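Mannitol dehydrogenase (Helicobacter pylori, PDB 3TWO) probably catalyses the zinc-dependent, NADP(H)-linked interconversion of cinnamyl-type alcohols and their aldehydes. Local coordinates at residues 35-43 and 337-345; 147-158 and 306-317. One frame throughout, in Å; residues are numbered along the deposited sequence.

Contact 1. Residues 35-43 and 337-345; sequences DILYAGICH and FRYVIDMKK. With ZN (zinc ion), chain G; NDP (NADPH dihydro-nicotinamide-adenine-dinucleotide phosphate), chain F.
Ala39 and Ile341 form the hydrogen-bonded pair at the middle of an antiparallel strand ladder. Ile341 N to Ala39 O, 2.7 Å, is nearly straight at 176°, although the donor stands above the carbonyl plane. Ala39 N returns a bond to Ile341 O in the carbonyl plane, on a lone pair. Further backbone bonds, Ile41 N to Tyr339 O and Met343 N to Leu37 O, flank the paired residues.

The tight part runs from the cofactor to Met343. Arg338, bent at chi2 (-81°), lays one guanidinium face under Ile41 O and Cys42 CA. Its NH1 donates to NADPH O2N at 2.8 Å, and His43 N grips the same oxygen at 3.0 Å. Glu65 pairs with Arg338 NE and probably fixes the guanidinium's rotation. Cys42 SG binds zinc at 2.5 Å; His64 and Cys160 complete this site. A water bridges Ile41 O and Tyr339 N. At the far end Met343, buried and bent at chi2 and chi3, brings CE to 3.7 Å from Ala39 CB.

The solvent side is looser. There the exposed Lys344 reaches the partly exposed Asp35 in a long salt bridge, NZ to OD2 3.5 Å. Asp342 caps the closing helix by accepting from Lys345 N.

In the GroES-like fold, strand 31-40 also pairs with strands 65-73 and 135-139, with a classic beta bulge where Leu37 and Tyr38 face Ala67. Strand 338-342 runs parallel to 315-318 on its other side, and helix 323-331 packs on Ile41 and Ile341.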
loop_
_atom_site.group_PDB
_atom_site.type_symbol
_atom_site.label_atom_id
_atom_site.label_comp_id
_atom_site.label_asym_id
_atom_site.label_seq_id
_atom_site.Cartn_x
_atom_site.Cartn_y
_atom_site.Cartn_z
ATOM N N ASP B 35 11.962 6.478 -38.516
ATOM C CA ASP B 35 11.184 7.628 -38.952
ATOM C C ASP B 35 9.855 7.602 -38.204
ATOM O O ASP B 35 9.121 6.625 -38.308
ATOM C CB ASP B 35 10.854 7.554 -40.457
ATOM C CG ASP B 35 11.782 8.389 -41.295
ATOM O OD1 ASP B 35 12.954 8.592 -40.911
ATOM O OD2 ASP B 35 11.332 8.849 -42.373
ATOM N N ILE B 36 9.536 8.682 -37.515
ATOM C CA ILE B 36 8.352 8.739 -36.654
ATOM C C ILE B 36 7.109 9.186 -37.443
ATOM O O ILE B 36 7.115 10.244 -38.082
ATOM C CB ILE B 36 8.596 9.658 -35.475
ATOM C CG1 ILE B 36 9.694 9.074 -34.573
ATOM C CG2 ILE B 36 7.301 9.886 -34.658
ATOM C CD1 ILE B 36 10.040 9.972 -33.369
ATOM N N LEU B 37 6.062 8.364 -37.423
ATOM C CA LEU B 37 4.824 8.647 -38.181
ATOM C C LEU B 37 3.775 9.260 -37.239
ATOM O O LEU B 37 3.137 10.285 -37.566
ATOM C CB LEU B 37 4.294 7.377 -38.917
ATOM C CG LEU B 37 5.142 6.665 -40.021
ATOM C CD1 LEU B 37 4.220 5.900 -40.972
ATOM C CD2 LEU B 37 5.893 7.588 -40.845
ATOM N N TYR B 38 3.612 8.677 -36.059
ATOM C CA TYR B 38 2.637 9.166 -35.075
ATOM C C TYR B 38 3.236 9.273 -33.683
ATOM O O TYR B 38 4.044 8.407 -33.280
ATOM C CB TYR B 38 1.393 8.283 -35.042
ATOM C CG TYR B 38 0.715 8.243 -36.423
ATOM C CD1 TYR B 38 0.998 7.200 -37.340
ATOM C CD2 TYR B 38 -0.143 9.289 -36.834
ATOM C CE1 TYR B 38 0.401 7.161 -38.654
ATOM C CE2 TYR B 38 -0.751 9.278 -38.135
ATOM C CZ TYR B 38 -0.445 8.205 -39.028
ATOM O OH TYR B 38 -1.023 8.169 -40.249
ATOM N N ALA B 39 2.874 10.372 -32.979
ATOM C CA ALA B 39 3.369 10.611 -31.636
ATOM C C ALA B 39 2.186 10.944 -30.742
ATOM O O ALA B 39 1.536 11.985 -30.929
ATOM C CB ALA B 39 4.394 11.715 -31.613
ATOM N N GLY B 40 1.864 10.005 -29.836
ATOM C CA GLY B 40 0.885 10.239 -28.750
ATOM C C GLY B 40 1.354 11.286 -27.761
ATOM O O GLY B 40 2.576 11.417 -27.475
ATOM N N ILE B 41 0.389 12.062 -27.247
ATOM C CA ILE B 41 0.668 12.993 -26.167
ATOM C C ILE B 41 0.156 12.360 -24.881
ATOM O O ILE B 41 -1.018 12.069 -24.782
ATOM C CB ILE B 41 -0.075 14.316 -26.391
ATOM C CG1 ILE B 41 0.449 15.021 -27.651
ATOM C CG2 ILE B 41 -0.061 15.208 -25.103
ATOM C CD1 ILE B 41 -0.308 16.284 -27.926
ATOM N N CYS B 42 1.045 12.152 -23.908
ATOM C CA CYS B 42 0.659 11.594 -22.643
ATOM C C CYS B 42 0.647 12.786 -21.632
ATOM O O CYS B 42 1.403 13.727 -21.802
ATOM C CB CYS B 42 1.756 10.585 -22.269
ATOM S SG CYS B 42 1.591 9.939 -20.581
ATOM N N HIS B 43 -0.137 12.705 -20.571
ATOM C CA HIS B 43 -0.103 13.773 -19.527
ATOM C C HIS B 43 1.266 13.863 -18.799
ATOM O O HIS B 43 1.607 14.906 -18.254
ATOM C CB HIS B 43 -1.249 13.604 -18.509
ATOM C CG HIS B 43 -1.754 14.883 -17.901
ATOM N ND1 HIS B 43 -0.957 15.738 -17.156
ATOM C CD2 HIS B 43 -3.012 15.397 -17.835
ATOM C CE1 HIS B 43 -1.685 16.761 -16.721
ATOM N NE2 HIS B 43 -2.941 16.567 -17.105
ATOM N N PHE B 337 -9.967 11.835 -25.175
ATOM C CA PHE B 337 -9.121 10.746 -24.725
ATOM C C PHE B 337 -7.671 11.054 -25.100
ATOM O O PHE B 337 -7.071 11.966 -24.468
ATOM C CB PHE B 337 -9.689 9.367 -25.127
ATOM C CG PHE B 337 -11.116 9.126 -24.577
ATOM C CD1 PHE B 337 -12.253 9.188 -25.422
ATOM C CD2 PHE B 337 -11.332 8.881 -23.220
ATOM C CE1 PHE B 337 -13.541 8.952 -24.913
ATOM C CE2 PHE B 337 -12.625 8.661 -22.715
ATOM C CZ PHE B 337 -13.734 8.696 -23.587
ATOM N N ARG B 338 -7.102 10.369 -26.100
ATOM C CA ARG B 338 -5.719 10.662 -26.506
ATOM C C ARG B 338 -5.702 11.609 -27.683
ATOM O O ARG B 338 -6.515 11.440 -28.627
ATOM C CB ARG B 338 -4.927 9.365 -26.831
ATOM C CG ARG B 338 -4.144 8.817 -25.620
ATOM C CD ARG B 338 -2.820 9.583 -25.471
ATOM N NE ARG B 338 -1.924 9.031 -24.465
ATOM C CZ ARG B 338 -1.979 9.300 -23.160
ATOM N NH1 ARG B 338 -2.973 10.038 -22.666
ATOM N NH2 ARG B 338 -1.082 8.755 -22.347
ATOM N N TYR B 339 -4.776 12.577 -27.646
ATOM C CA TYR B 339 -4.337 13.324 -28.863
ATOM C C TYR B 339 -3.143 12.612 -29.492
ATOM O O TYR B 339 -2.252 12.076 -28.764
ATOM C CB TYR B 339 -3.920 14.771 -28.552
ATOM C CG TYR B 339 -5.078 15.671 -28.138
ATOM C CD1 TYR B 339 -5.288 15.996 -26.779
ATOM C CD2 TYR B 339 -5.982 16.163 -29.084
ATOM C CE1 TYR B 339 -6.353 16.829 -26.400
ATOM C CE2 TYR B 339 -7.052 16.977 -28.722
ATOM C CZ TYR B 339 -7.223 17.308 -27.396
ATOM O OH TYR B 339 -8.279 18.092 -27.047
ATOM N N VAL B 340 -3.131 12.566 -30.831
ATOM C CA VAL B 340 -2.002 11.972 -31.515
ATOM C C VAL B 340 -1.516 12.905 -32.630
ATOM O O VAL B 340 -2.335 13.400 -33.440
ATOM C CB VAL B 340 -2.324 10.618 -32.089
ATOM C CG1 VAL B 340 -1.160 10.189 -32.969
ATOM C CG2 VAL B 340 -2.595 9.580 -30.972
ATOM N N ILE B 341 -0.202 13.153 -32.659
ATOM C CA ILE B 341 0.364 14.075 -33.656
ATOM C C ILE B 341 0.699 13.332 -34.931
ATOM O O ILE B 341 1.372 12.311 -34.915
ATOM C CB ILE B 341 1.629 14.806 -33.169
ATOM C CG1 ILE B 341 1.367 15.576 -31.847
ATOM C CG2 ILE B 341 2.144 15.753 -34.284
ATOM C CD1 ILE B 341 2.631 15.957 -31.114
ATOM N N ASP B 342 0.218 13.852 -36.041
ATOM C CA ASP B 342 0.543 13.244 -37.308
ATOM C C ASP B 342 1.850 13.908 -37.770
ATOM O O ASP B 342 1.871 15.055 -38.247
ATOM C CB ASP B 342 -0.669 13.379 -38.256
ATOM C CG ASP B 342 -0.345 13.033 -39.686
ATOM O OD1 ASP B 342 0.833 12.927 -40.056
ATOM O OD2 ASP B 342 -1.306 12.918 -40.440
ATOM N N MET B 343 2.950 13.199 -37.514
ATOM C CA MET B 343 4.259 13.774 -37.650
ATOM C C MET B 343 4.671 14.059 -39.098
ATOM O O MET B 343 5.266 15.119 -39.377
ATOM C CB MET B 343 5.332 12.945 -36.936
ATOM C CG MET B 343 6.564 13.750 -36.638
ATOM S SD MET B 343 6.231 15.006 -35.358
ATOM C CE MET B 343 5.147 14.132 -34.286
ATOM N N LYS B 344 4.343 13.144 -40.002
ATOM C CA LYS B 344 4.557 13.434 -41.412
ATOM C C LYS B 344 3.926 14.747 -41.847
ATOM O O LYS B 344 4.569 15.537 -42.546
ATOM C CB LYS B 344 3.977 12.330 -42.298
ATOM C CG LYS B 344 4.844 11.121 -42.482
ATOM C CD LYS B 344 6.144 11.450 -43.228
ATOM C CE LYS B 344 7.352 11.286 -42.284
ATOM N NZ LYS B 344 8.464 10.764 -43.093
ATOM N N LYS B 345 2.665 14.977 -41.498
ATOM C CA LYS B 345 2.016 16.204 -41.990
ATOM C C LYS B 345 2.564 17.442 -41.280
ATOM O O LYS B 345 2.555 18.527 -41.832
ATOM C CB LYS B 345 0.518 16.200 -41.806
ATOM C CG LYS B 345 -0.255 15.164 -42.539
ATOM C CD LYS B 345 -1.743 15.673 -42.648
ATOM C CE LYS B 345 -2.784 14.540 -42.827
ATOM N NZ LYS B 345 -2.814 13.932 -44.203
HETATM ZN ZN ZN G . 3.451 8.273 -20.452
HETATM P PA NDP F . -5.017 12.647 -19.286
HETATM O O1A NDP F . -5.391 13.988 -18.809
HETATM O O2A NDP F . -5.674 11.875 -20.491
HETATM O O5B NDP F . -6.214 11.986 -18.398
HETATM C C5B NDP F . -6.454 12.368 -16.940
HETATM C C4B NDP F . -7.932 12.144 -16.639
HETATM O O4B NDP F . -8.319 12.212 -15.204
HETATM C C3B NDP F . -8.760 13.207 -17.396
HETATM O O3B NDP F . -9.874 12.505 -18.068
HETATM C C2B NDP F . -9.279 14.110 -16.245
HETATM O O2B NDP F . -10.557 14.618 -16.674
HETATM C C1B NDP F . -9.522 13.085 -15.112
HETATM N N9A NDP F . -9.343 13.652 -13.755
HETATM C C8A NDP F . -8.491 14.651 -13.431
HETATM N N7A NDP F . -8.584 14.824 -12.122
HETATM C C5A NDP F . -9.468 13.960 -11.629
HETATM C C6A NDP F . -9.945 13.704 -10.357
HETATM N N6A NDP F . -9.539 14.401 -9.241
HETATM N N1A NDP F . -10.860 12.747 -10.249
HETATM C C2A NDP F . -11.287 12.028 -11.264
HETATM N N3A NDP F . -10.842 12.238 -12.480
HETATM C C4A NDP F . -9.940 13.216 -12.675
HETATM O O3 NDP F . -3.944 11.846 -18.450
HETATM P PN NDP F . -3.248 10.551 -18.865
HETATM O O1N NDP F . -4.183 9.404 -18.910
HETATM O O2N NDP F . -2.263 10.671 -20.058
HETATM O O5D NDP F . -2.277 10.361 -17.640
HETATM C C5D NDP F . -2.878 10.427 -16.257
HETATM C C4D NDP F . -1.732 10.451 -15.160
HETATM O O4D NDP F . -1.059 9.198 -15.384
HETATM C C3D NDP F . -0.668 11.573 -15.305
HETATM O O3D NDP F . -0.316 12.044 -13.975
HETATM C C2D NDP F . 0.476 10.818 -16.020
HETATM O O2D NDP F . 1.699 11.385 -15.704
HETATM C C1D NDP F . 0.372 9.442 -15.323
HETATM N N1N NDP F . 1.118 8.336 -16.015
HETATM C C2N NDP F . 1.831 7.417 -15.213
HETATM C C3N NDP F . 2.536 6.376 -15.793
HETATM C C7N NDP F . 3.222 5.353 -14.889
HETATM O O7N NDP F . 2.852 5.197 -13.714
HETATM N N7N NDP F . 4.020 4.502 -15.523
HETATM C C4N NDP F . 2.572 6.262 -17.203
HETATM C C5N NDP F . 1.826 7.156 -18.024
HETATM C C6N NDP F . 1.116 8.190 -17.450
HETATM P P2B NDP F . -11.013 16.097 -16.453
HETATM O O1X NDP F . -11.553 16.566 -17.928
HETATM O O2X NDP F . -11.961 16.167 -15.337
HETATM O O3X NDP F . -9.707 16.962 -16.180
HETATM O O HOH W 1 -3.362 13.338 -25.327
#

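Contact 2. Residues 147-158 and 306-317; sequences DKNAPLEKVAPL and SIKHNIYPEIDL
Tyr312 fits into a hollow formed by Pro151, Lys154, Val155 and Leu158. Helix 296-308, which precedes it, stops in a Schellman motif with Asn310 as its C-prime residue. The end of that helix meets Asp147, Ala150 and Leu158. The chain then runs on and packs Tyr312 and Pro313 against the short helix 152-155.

Pro151 covers one face of the tyrosine ring in a CH-pi contact, with CG 4.1 Å from the centroid and 21° off the normal. Lys154 crosses the ring at about a right angle, its CB 3.7 Å from Tyr312 CD2. Val155 lies alongside the ring and points the same way.

Pro313 is the next bump. It fits between Pro157 and Leu158, with CG 3.8 Å from Pro157 CG and CD 3.7 Å from Leu158 CD2. Pro313 CG also sits against Lys154 O, at 3.0 Å. Farther along, Ile315 reaches Glu153 with CD1. Its CG1 sits between the backbone N and carbonyl carbon (chi1 65°), which turns CG2 to Pro157 CG.

At the outer end, Asp147 opens a type I turn and forms an Asx turn with Asn149 N. Ile307 CD1 rests against this corner, 3.8 Å from Ala150 CB.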
loop_
_atom_site.group_PDB
_atom_site.type_symbol
_atom_site.label_atom_id
_atom_site.label_comp_id
_atom_site.label_asym_id
_atom_site.label_seq_id
_atom_site.Cartn_x
_atom_site.Cartn_y
_atom_site.Cartn_z
ATOM N N ASP B 147 2.579 -5.088 -36.053
ATOM C CA ASP B 147 2.019 -5.678 -37.287
ATOM C C ASP B 147 1.889 -4.629 -38.385
ATOM O O ASP B 147 1.300 -3.596 -38.153
ATOM C CB ASP B 147 0.605 -6.183 -37.005
ATOM C CG ASP B 147 0.085 -7.027 -38.122
ATOM O OD1 ASP B 147 -0.152 -6.553 -39.259
ATOM O OD2 ASP B 147 -0.018 -8.218 -37.867
ATOM N N LYS B 148 2.384 -4.901 -39.579
ATOM C CA LYS B 148 2.356 -3.934 -40.689
ATOM C C LYS B 148 0.954 -3.449 -41.147
ATOM O O LYS B 148 0.834 -2.382 -41.792
ATOM C CB LYS B 148 3.173 -4.450 -41.877
ATOM C CG LYS B 148 2.862 -5.896 -42.272
ATOM C CD LYS B 148 3.035 -6.182 -43.786
ATOM C CE LYS B 148 2.624 -7.623 -44.124
ATOM N NZ LYS B 148 3.692 -8.317 -44.927
ATOM N N ASN B 149 -0.104 -4.200 -40.820
ATOM C CA ASN B 149 -1.474 -3.741 -41.135
ATOM C C ASN B 149 -2.247 -3.060 -39.995
ATOM O O ASN B 149 -3.349 -2.596 -40.205
ATOM C CB ASN B 149 -2.314 -4.864 -41.728
ATOM C CG ASN B 149 -1.837 -5.255 -43.115
ATOM O OD1 ASN B 149 -1.272 -6.334 -43.283
ATOM N ND2 ASN B 149 -2.037 -4.367 -44.117
ATOM N N ALA B 150 -1.665 -2.983 -38.802
ATOM C CA ALA B 150 -2.296 -2.288 -37.696
ATOM C C ALA B 150 -2.472 -0.777 -38.004
ATOM O O ALA B 150 -1.608 -0.179 -38.651
ATOM C CB ALA B 150 -1.468 -2.502 -36.432
ATOM N N PRO B 151 -3.589 -0.151 -37.541
ATOM C CA PRO B 151 -3.695 1.332 -37.764
ATOM C C PRO B 151 -2.673 2.086 -36.867
ATOM O O PRO B 151 -2.779 2.083 -35.633
ATOM C CB PRO B 151 -5.144 1.659 -37.380
ATOM C CG PRO B 151 -5.553 0.533 -36.380
ATOM C CD PRO B 151 -4.786 -0.721 -36.882
ATOM N N LEU B 152 -1.675 2.690 -37.495
ATOM C CA LEU B 152 -0.479 3.130 -36.781
ATOM C C LEU B 152 -0.716 4.336 -35.886
ATOM O O LEU B 152 -0.073 4.499 -34.830
ATOM C CB LEU B 152 0.587 3.467 -37.792
ATOM C CG LEU B 152 1.954 2.941 -37.471
ATOM C CD1 LEU B 152 1.907 1.487 -36.925
ATOM C CD2 LEU B 152 2.774 3.050 -38.786
ATOM N N GLU B 153 -1.651 5.186 -36.297
ATOM C CA GLU B 153 -2.097 6.321 -35.471
ATOM C C GLU B 153 -2.731 5.827 -34.141
ATOM O O GLU B 153 -2.547 6.467 -33.105
ATOM C CB GLU B 153 -3.011 7.274 -36.275
ATOM C CG GLU B 153 -4.542 6.954 -36.427
ATOM C CD GLU B 153 -4.836 5.817 -37.380
ATOM O OE1 GLU B 153 -3.914 5.297 -38.031
ATOM O OE2 GLU B 153 -6.019 5.416 -37.473
ATOM N N LYS B 154 -3.408 4.670 -34.172
ATOM C CA LYS B 154 -4.002 4.090 -32.949
ATOM C C LYS B 154 -3.004 3.276 -32.102
ATOM O O LYS B 154 -3.209 3.095 -30.859
ATOM C CB LYS B 154 -5.167 3.186 -33.330
ATOM C CG LYS B 154 -6.445 3.984 -33.586
ATOM C CD LYS B 154 -7.516 3.066 -34.038
ATOM C CE LYS B 154 -8.708 3.861 -34.526
ATOM N NZ LYS B 154 -9.784 2.869 -34.743
ATOM N N VAL B 155 -1.937 2.793 -32.762
ATOM C CA VAL B 155 -0.929 1.978 -32.121
ATOM C C VAL B 155 -0.096 2.833 -31.161
ATOM O O VAL B 155 0.246 2.359 -30.083
ATOM C CB VAL B 155 0.002 1.278 -33.160
ATOM C CG1 VAL B 155 1.277 0.679 -32.495
ATOM C CG2 VAL B 155 -0.768 0.186 -33.912
ATOM N N ALA B 156 0.229 4.066 -31.552
ATOM C CA ALA B 156 1.206 4.884 -30.829
ATOM C C ALA B 156 0.939 4.987 -29.310
ATOM O O ALA B 156 1.864 4.807 -28.507
ATOM C CB ALA B 156 1.376 6.325 -31.527
ATOM N N PRO B 157 -0.315 5.253 -28.895
ATOM C CA PRO B 157 -0.481 5.398 -27.426
ATOM C C PRO B 157 -0.474 4.068 -26.704
ATOM O O PRO B 157 -0.392 4.065 -25.478
ATOM C CB PRO B 157 -1.860 6.097 -27.256
ATOM C CG PRO B 157 -2.162 6.757 -28.620
ATOM C CD PRO B 157 -1.479 5.784 -29.642
ATOM N N LEU B 158 -0.541 2.941 -27.430
ATOM C CA LEU B 158 -0.335 1.664 -26.756
ATOM C C LEU B 158 1.018 1.674 -26.088
ATOM O O LEU B 158 1.172 1.028 -25.050
ATOM C CB LEU B 158 -0.380 0.467 -27.716
ATOM C CG LEU B 158 -1.640 0.277 -28.483
ATOM C CD1 LEU B 158 -1.437 -0.812 -29.625
ATOM C CD2 LEU B 158 -2.763 -0.036 -27.541
ATOM N N SER B 306 -3.251 -6.374 -28.088
ATOM C CA SER B 306 -4.137 -5.279 -28.405
ATOM C C SER B 306 -4.435 -5.325 -29.886
ATOM O O SER B 306 -5.561 -5.086 -30.310
ATOM C CB SER B 306 -3.498 -3.951 -27.989
ATOM O OG SER B 306 -3.215 -3.989 -26.598
ATOM N N ILE B 307 -3.453 -5.697 -30.681
ATOM C CA ILE B 307 -3.696 -5.714 -32.108
ATOM C C ILE B 307 -4.562 -6.923 -32.438
ATOM O O ILE B 307 -5.500 -6.828 -33.249
ATOM C CB ILE B 307 -2.399 -5.763 -32.904
ATOM C CG1 ILE B 307 -1.782 -4.370 -32.936
ATOM C CG2 ILE B 307 -2.632 -6.407 -34.358
ATOM C CD1 ILE B 307 -0.250 -4.375 -33.401
ATOM N N LYS B 308 -4.248 -8.053 -31.819
ATOM C CA LYS B 308 -5.053 -9.254 -32.007
ATOM C C LYS B 308 -6.553 -9.059 -31.696
ATOM O O LYS B 308 -7.416 -9.491 -32.466
ATOM C CB LYS B 308 -4.523 -10.405 -31.132
ATOM C CG LYS B 308 -5.266 -11.711 -31.447
ATOM C CD LYS B 308 -5.073 -12.700 -30.358
ATOM C CE LYS B 308 -5.384 -14.108 -30.844
ATOM N NZ LYS B 308 -5.100 -15.030 -29.681
ATOM N N HIS B 309 -6.870 -8.435 -30.558
ATOM C CA HIS B 309 -8.264 -8.291 -30.153
ATOM C C HIS B 309 -8.867 -6.947 -30.573
ATOM O O HIS B 309 -10.004 -6.611 -30.181
ATOM C CB HIS B 309 -8.378 -8.535 -28.641
ATOM C CG HIS B 309 -8.057 -9.948 -28.287
ATOM N ND1 HIS B 309 -6.912 -10.312 -27.624
ATOM C CD2 HIS B 309 -8.670 -11.102 -28.627
ATOM C CE1 HIS B 309 -6.867 -11.625 -27.500
ATOM N NE2 HIS B 309 -7.919 -12.128 -28.111
ATOM N N ASN B 310 -8.119 -6.181 -31.380
ATOM C CA ASN B 310 -8.623 -4.877 -31.832
ATOM C C ASN B 310 -9.048 -3.968 -30.663
ATOM O O ASN B 310 -10.124 -3.402 -30.661
ATOM C CB ASN B 310 -9.744 -5.033 -32.862
ATOM C CG ASN B 310 -9.574 -4.098 -34.050
ATOM O OD1 ASN B 310 -9.000 -4.481 -35.123
ATOM N ND2 ASN B 310 -10.057 -2.899 -33.911
ATOM N N ILE B 311 -8.163 -3.842 -29.689
ATOM C CA ILE B 311 -8.334 -2.970 -28.563
ATOM C C ILE B 311 -7.371 -1.780 -28.741
ATOM O O ILE B 311 -6.150 -1.918 -28.574
ATOM C CB ILE B 311 -7.963 -3.715 -27.286
ATOM C CG1 ILE B 311 -8.897 -4.906 -27.101
ATOM C CG2 ILE B 311 -8.062 -2.802 -26.066
ATOM C CD1 ILE B 311 -8.519 -5.862 -25.894
ATOM N N TYR B 312 -7.927 -0.625 -29.113
ATOM C CA TYR B 312 -7.162 0.550 -29.385
ATOM C C TYR B 312 -7.658 1.775 -28.622
ATOM O O TYR B 312 -8.857 1.894 -28.332
ATOM C CB TYR B 312 -7.232 0.858 -30.865
ATOM C CG TYR B 312 -6.529 -0.141 -31.743
ATOM C CD1 TYR B 312 -7.256 -1.022 -32.578
ATOM C CD2 TYR B 312 -5.139 -0.209 -31.751
ATOM C CE1 TYR B 312 -6.579 -1.946 -33.445
ATOM C CE2 TYR B 312 -4.477 -1.093 -32.597
ATOM C CZ TYR B 312 -5.198 -1.944 -33.435
ATOM O OH TYR B 312 -4.470 -2.788 -34.224
ATOM N N PRO B 313 -6.721 2.699 -28.276
ATOM C CA PRO B 313 -7.147 4.032 -27.767
ATOM C C PRO B 313 -8.063 4.775 -28.726
ATOM O O PRO B 313 -8.014 4.616 -29.986
ATOM C CB PRO B 313 -5.830 4.817 -27.647
ATOM C CG PRO B 313 -4.857 4.068 -28.592
ATOM C CD PRO B 313 -5.252 2.601 -28.435
ATOM N N GLU B 314 -8.910 5.572 -28.121
ATOM C CA GLU B 314 -9.738 6.574 -28.782
ATOM C C GLU B 314 -8.813 7.778 -28.987
ATOM O O GLU B 314 -8.289 8.355 -28.016
ATOM C CB GLU B 314 -10.830 6.996 -27.803
ATOM C CG GLU B 314 -11.737 5.892 -27.368
ATOM C CD GLU B 314 -12.539 5.444 -28.534
ATOM O OE1 GLU B 314 -13.158 6.351 -29.153
ATOM O OE2 GLU B 314 -12.517 4.228 -28.862
ATOM N N ILE B 315 -8.599 8.162 -30.226
ATOM C CA ILE B 315 -7.610 9.209 -30.487
ATOM C C ILE B 315 -8.220 10.297 -31.315
ATOM O O ILE B 315 -9.207 10.070 -32.034
ATOM C CB ILE B 315 -6.339 8.684 -31.204
ATOM C CG1 ILE B 315 -6.711 8.172 -32.607
ATOM C CG2 ILE B 315 -5.763 7.499 -30.438
ATOM C CD1 ILE B 315 -5.982 8.856 -33.662
ATOM N N ASP B 316 -7.618 11.479 -31.185
ATOM C CA ASP B 316 -7.893 12.609 -32.031
ATOM C C ASP B 316 -6.571 13.073 -32.654
ATOM O O ASP B 316 -5.675 13.474 -31.931
ATOM C CB ASP B 316 -8.488 13.745 -31.178
ATOM C CG ASP B 316 -9.932 13.459 -30.740
ATOM O OD1 ASP B 316 -10.203 13.381 -29.498
ATOM O OD2 ASP B 316 -10.825 13.282 -31.627
ATOM N N LEU B 317 -6.507 13.057 -33.978
ATOM C CA LEU B 317 -5.329 13.423 -34.750
ATOM C C LEU B 317 -5.144 14.917 -34.849
ATOM O O LEU B 317 -6.015 15.599 -35.316
ATOM C CB LEU B 317 -5.480 12.979 -36.216
ATOM C CG LEU B 317 -5.070 11.567 -36.559
ATOM C CD1 LEU B 317 -5.235 11.344 -38.115
ATOM C CD2 LEU B 317 -3.635 11.329 -36.097
#

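Contact 1 is the more deeply buried of the two, and contact 2 is only partly buried. Both reach one sheet, in which strands 338-342 and 315-318 are parallel neighbours. Arg338 O probably accepts from Asp316 N, and Val340 N probably donates to Asp316 O. The helix of 147-158 also packs on strand 31-40, where Tyr38 CD1 lies 3.5 Å from Glu153 N. The chemistry of the two contacts differs with their place. Contact 1 combines backbone ladder bonds with zinc and cofactor ligands, whereas contact 2 relies on proline, tyrosine and aliphatic packing. The side chain of Pro157 lies about 9 Å from NADPH and about 9 Å from zinc.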